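Local coordinates for protein molybdopterin converting factor, subunit 1 (MoaD) (Helicobacter pylori, PDB 3RPF) that probably carries, as the small ubiquitin-like subunit of molybdopterin synthase, the sulfur that its catalytic partner inserts in making the molybdenum cofactor, at residues Glu4-Pro10 against Asp63-Pro69. Sequence-based numbering, arbitrary orientation.
Sequences EVRFFGP and DVISLLP
Arg-6 and Ser-66, paired across two parallel strands, illustrate how a β-grasp fold of the ubiquitin type joins its N-terminal strand to its C-terminal one. Five backbone hydrogen bonds link strand 4-7 and its exit at Phe-8 to segment 63-69. Arg-6 supplies two of them, its N donating to Ile-65 O (2.9 Å) and its O accepting from Leu-67 N.

Its side chain then runs over the neighbouring strand. CB stays 4.1 Å from Ser-66 OG, at most a loose contact, while CG, CD and NE of Arg-6 all lie against Val-64 CG1, NE nearest at 3.4 Å. The chain bends at chi3 (-56°), turning the guanidinium back toward Ser-66. There NE and NH2 both donate to Ser-66 OG, each at 3.1 Å, with the oxygen almost exactly in the guanidinium plane; this side-on grip on a single atom should limit rotation of the group. Phe-8 CZ sits over one guanidinium face, toward its rim, and the Phe-8 ring turns its edge to the same hydroxyl. At the C-terminal ends of the strands, Phe-8 CD2 packs on Leu-68 CD2 (3.6 Å).

The face bearing Val-5, Phe-7, Ile-65 and Leu-67 is apolar: Leu-67 CD1 reaches both Phe-7 CE1 (3.5 Å) and Val-5 CG1 (3.7 Å). Beyond the strands, the rings of Pro-10 and Pro-69 lie alongside, running in opposite directions, with Pro-10 CD and Pro-69 CG in loose contact.

In the complex, Tyr-54 of the catalytic subunit stacks on the Phe-8 ring, and Trp-122 of that subunit donates to Pro-69 O. Within the chain, strand 64-68 lies between strand 4-7 and the antiparallel strand 44-47, whose Ile-45 meets Ile-65 and Leu-67.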
ATOM      1  N   GLU D   4      21.018  -9.611  34.725  1.00 47.83           N
ATOM      2  CA  GLU D   4      21.723  -8.657  33.879  1.00 54.71           C
ATOM      3  C   GLU D   4      20.764  -7.536  33.457  1.00 55.73           C
ATOM      4  O   GLU D   4      19.565  -7.768  33.283  1.00 57.34           O
ATOM      5  CB  GLU D   4      22.315  -9.342  32.643  1.00 55.45           C
ATOM      6  CG  GLU D   4      23.150  -8.403  31.774  1.00 56.35           C
ATOM      7  CD  GLU D   4      23.707  -9.086  30.537  1.00 62.40           C
ATOM      8  OE1 GLU D   4      24.786  -8.673  30.049  1.00 61.18           O
ATOM      9  OE2 GLU D   4      23.056 -10.031  30.046  1.00 57.31           O
ATOM     10  N   VAL D   5      21.295  -6.326  33.327  1.00 44.28           N
ATOM     11  CA  VAL D   5      20.514  -5.170  32.904  1.00 43.65           C
ATOM     12  C   VAL D   5      21.115  -4.640  31.609  1.00 51.51           C
ATOM     13  O   VAL D   5      22.296  -4.300  31.568  1.00 49.15           O
ATOM     14  CB  VAL D   5      20.553  -4.048  33.961  1.00 57.32           C
ATOM     15  CG1 VAL D   5      19.664  -2.889  33.549  1.00 52.96           C
ATOM     16  CG2 VAL D   5      20.147  -4.582  35.338  1.00 52.30           C
ATOM     17  N   ARG D   6      20.315  -4.583  30.542  1.00 51.07           N
ATOM     18  CA  ARG D   6      20.805  -4.074  29.262  1.00 43.65           C
ATOM     19  C   ARG D   6      20.076  -2.794  28.893  1.00 44.82           C
ATOM     20  O   ARG D   6      18.912  -2.609  29.245  1.00 50.58           O
ATOM     21  CB  ARG D   6      20.645  -5.122  28.162  1.00 46.28           C
ATOM     22  CG  ARG D   6      21.158  -6.519  28.536  1.00 44.46           C
ATOM     23  CD  ARG D   6      21.031  -7.491  27.366  1.00 47.39           C
ATOM     24  NE  ARG D   6      19.655  -7.575  26.870  1.00 46.31           N
ATOM     25  CZ  ARG D   6      19.300  -8.190  25.741  1.00 53.02           C
ATOM     26  NH1 ARG D   6      20.217  -8.775  24.979  1.00 54.55           N
ATOM     27  NH2 ARG D   6      18.025  -8.220  25.370  1.00 47.68           N
ATOM     28  N   PHE D   7      20.764  -1.906  28.183  1.00 47.41           N
ATOM     29  CA  PHE D   7      20.199  -0.608  27.826  1.00 42.31           C
ATOM     30  C   PHE D   7      20.220  -0.427  26.310  1.00 42.96           C
ATOM     31  O   PHE D   7      21.286  -0.394  25.700  1.00 46.57           O
ATOM     32  CB  PHE D   7      20.991   0.508  28.516  1.00 43.30           C
ATOM     33  CG  PHE D   7      21.092   0.340  30.018  1.00 49.15           C
ATOM     34  CD1 PHE D   7      20.032   0.701  30.837  1.00 52.47           C
ATOM     35  CD2 PHE D   7      22.235  -0.182  30.601  1.00 51.51           C
ATOM     36  CE1 PHE D   7      20.104   0.551  32.203  1.00 53.23           C
ATOM     37  CE2 PHE D   7      22.320  -0.342  31.986  1.00 56.30           C
ATOM     38  CZ  PHE D   7      21.252   0.030  32.788  1.00 57.37           C
ATOM     39  N   PHE D   8      19.047  -0.321  25.720  1.00 41.20           N
ATOM     40  CA  PHE D   8      18.920  -0.252  24.281  1.00 43.08           C
ATOM     41  C   PHE D   8      18.846   1.158  23.714  1.00 44.64           C
ATOM     42  O   PHE D   8      18.533   2.106  24.411  1.00 43.03           O
ATOM     43  CB  PHE D   8      17.719  -1.076  23.828  1.00 41.01           C
ATOM     44  CG  PHE D   8      18.004  -2.537  23.719  1.00 38.26           C
ATOM     45  CD1 PHE D   8      18.584  -3.051  22.588  1.00 45.40           C
ATOM     46  CD2 PHE D   8      17.705  -3.391  24.755  1.00 43.70           C
ATOM     47  CE1 PHE D   8      18.843  -4.382  22.483  1.00 45.58           C
ATOM     48  CE2 PHE D   8      17.960  -4.729  24.654  1.00 49.95           C
ATOM     49  CZ  PHE D   8      18.533  -5.223  23.513  1.00 50.95           C
ATOM     50  N   GLY D   9      19.142   1.267  22.433  1.00 45.00           N
ATOM     51  CA  GLY D   9      19.059   2.533  21.743  1.00 41.85           C
ATOM     52  C   GLY D   9      19.934   3.642  22.269  1.00 43.27           C
ATOM     53  O   GLY D   9      21.114   3.454  22.483  1.00 45.19           O
ATOM     54  N   PRO D  10      19.340   4.804  22.473  1.00 49.34           N
ATOM     55  CA  PRO D  10      20.063   6.018  22.863  1.00 49.15           C
ATOM     56  C   PRO D  10      20.750   5.963  24.226  1.00 47.13           C
ATOM     57  O   PRO D  10      21.677   6.732  24.447  1.00 50.51           O
ATOM     58  CB  PRO D  10      18.972   7.093  22.852  1.00 43.37           C
ATOM     59  CG  PRO D  10      17.704   6.354  22.911  1.00 44.65           C
ATOM     60  CD  PRO D  10      17.942   5.095  22.165  1.00 45.12           C
ATOM     61  N   ASP D  63      18.085 -14.136  34.700  1.00 53.17           N
ATOM     62  CA  ASP D  63      17.116 -13.210  34.135  1.00 56.89           C
ATOM     63  C   ASP D  63      17.813 -11.977  33.557  1.00 54.78           C
ATOM     64  O   ASP D  63      18.703 -11.400  34.197  1.00 51.43           O
ATOM     65  CB  ASP D  63      16.115 -12.792  35.217  1.00 59.59           C
ATOM     66  CG  ASP D  63      14.893 -13.696  35.265  1.00 67.05           C
ATOM     67  OD1 ASP D  63      14.898 -14.758  34.599  1.00 61.09           O
ATOM     68  OD2 ASP D  63      13.927 -13.344  35.974  1.00 73.27           O
ATOM     69  N   VAL D  64      17.415 -11.583  32.353  1.00 56.11           N
ATOM     70  CA  VAL D  64      17.950 -10.381  31.727  1.00 54.32           C
ATOM     71  C   VAL D  64      16.866  -9.330  31.592  1.00 55.37           C
ATOM     72  O   VAL D  64      15.807  -9.586  31.020  1.00 58.53           O
ATOM     73  CB  VAL D  64      18.494 -10.663  30.326  1.00 54.33           C
ATOM     74  CG1 VAL D  64      18.981  -9.380  29.697  1.00 56.14           C
ATOM     75  CG2 VAL D  64      19.608 -11.692  30.378  1.00 49.64           C
ATOM     76  N   ILE D  65      17.135  -8.137  32.104  1.00 57.35           N
ATOM     77  CA  ILE D  65      16.146  -7.071  32.101  1.00 58.19           C
ATOM     78  C   ILE D  65      16.549  -5.945  31.160  1.00 53.48           C
ATOM     79  O   ILE D  65      17.612  -5.348  31.333  1.00 50.40           O
ATOM     80  CB  ILE D  65      15.959  -6.537  33.523  1.00 63.24           C
ATOM     81  CG1 ILE D  65      15.243  -7.605  34.363  1.00 68.10           C
ATOM     82  CG2 ILE D  65      15.231  -5.198  33.487  1.00 62.32           C
ATOM     83  CD1 ILE D  65      14.938  -7.217  35.789  1.00 73.32           C
ATOM     84  N   SER D  66      15.698  -5.649  30.178  1.00 50.91           N
ATOM     85  CA  SER D  66      16.039  -4.693  29.121  1.00 51.24           C
ATOM     86  C   SER D  66      15.203  -3.407  29.118  1.00 50.68           C
ATOM     87  O   SER D  66      13.970  -3.450  29.137  1.00 49.52           O
ATOM     88  CB  SER D  66      15.952  -5.369  27.747  1.00 45.27           C
ATOM     89  OG  SER D  66      16.832  -6.477  27.686  1.00 51.27           O
ATOM     90  N   LEU D  67      15.899  -2.273  29.085  1.00 46.69           N
ATOM     91  CA  LEU D  67      15.272  -0.952  29.067  1.00 46.59           C
ATOM     92  C   LEU D  67      15.109  -0.454  27.633  1.00 49.98           C
ATOM     93  O   LEU D  67      16.083  -0.401  26.872  1.00 45.73           O
ATOM     94  CB  LEU D  67      16.097   0.054  29.874  1.00 48.83           C
ATOM     95  CG  LEU D  67      15.913   0.093  31.396  1.00 53.75           C
ATOM     96  CD1 LEU D  67      16.872  -0.870  32.089  1.00 56.18           C
ATOM     97  CD2 LEU D  67      16.086   1.508  31.941  1.00 51.40           C
ATOM     98  N   LEU D  68      13.882  -0.066  27.284  1.00 42.95           N
ATOM     99  CA  LEU D  68      13.530   0.314  25.919  1.00 38.47           C
ATOM    100  C   LEU D  68      12.956   1.729  25.863  1.00 42.74           C
ATOM    101  O   LEU D  68      11.816   1.961  26.272  1.00 47.42           O
ATOM    102  CB  LEU D  68      12.504  -0.675  25.350  1.00 39.91           C
ATOM    103  CG  LEU D  68      12.792  -2.155  25.605  1.00 48.98           C
ATOM    104  CD1 LEU D  68      11.769  -3.037  24.914  1.00 51.45           C
ATOM    105  CD2 LEU D  68      14.189  -2.509  25.143  1.00 51.81           C
ATOM    106  N   PRO D  69      13.753   2.684  25.360  1.00 40.30           N
ATOM    107  CA  PRO D  69      13.352   4.083  25.177  1.00 41.57           C
ATOM    108  C   PRO D  69      12.339   4.190  24.039  1.00 38.44           C
ATOM    109  O   PRO D  69      12.194   3.235  23.276  1.00 33.16           O
ATOM    110  CB  PRO D  69      14.659   4.768  24.760  1.00 46.38           C
ATOM    111  CG  PRO D  69      15.754   3.797  25.085  1.00 45.34           C
ATOM    112  CD  PRO D  69      15.144   2.452  24.939  1.00 43.89           C
TER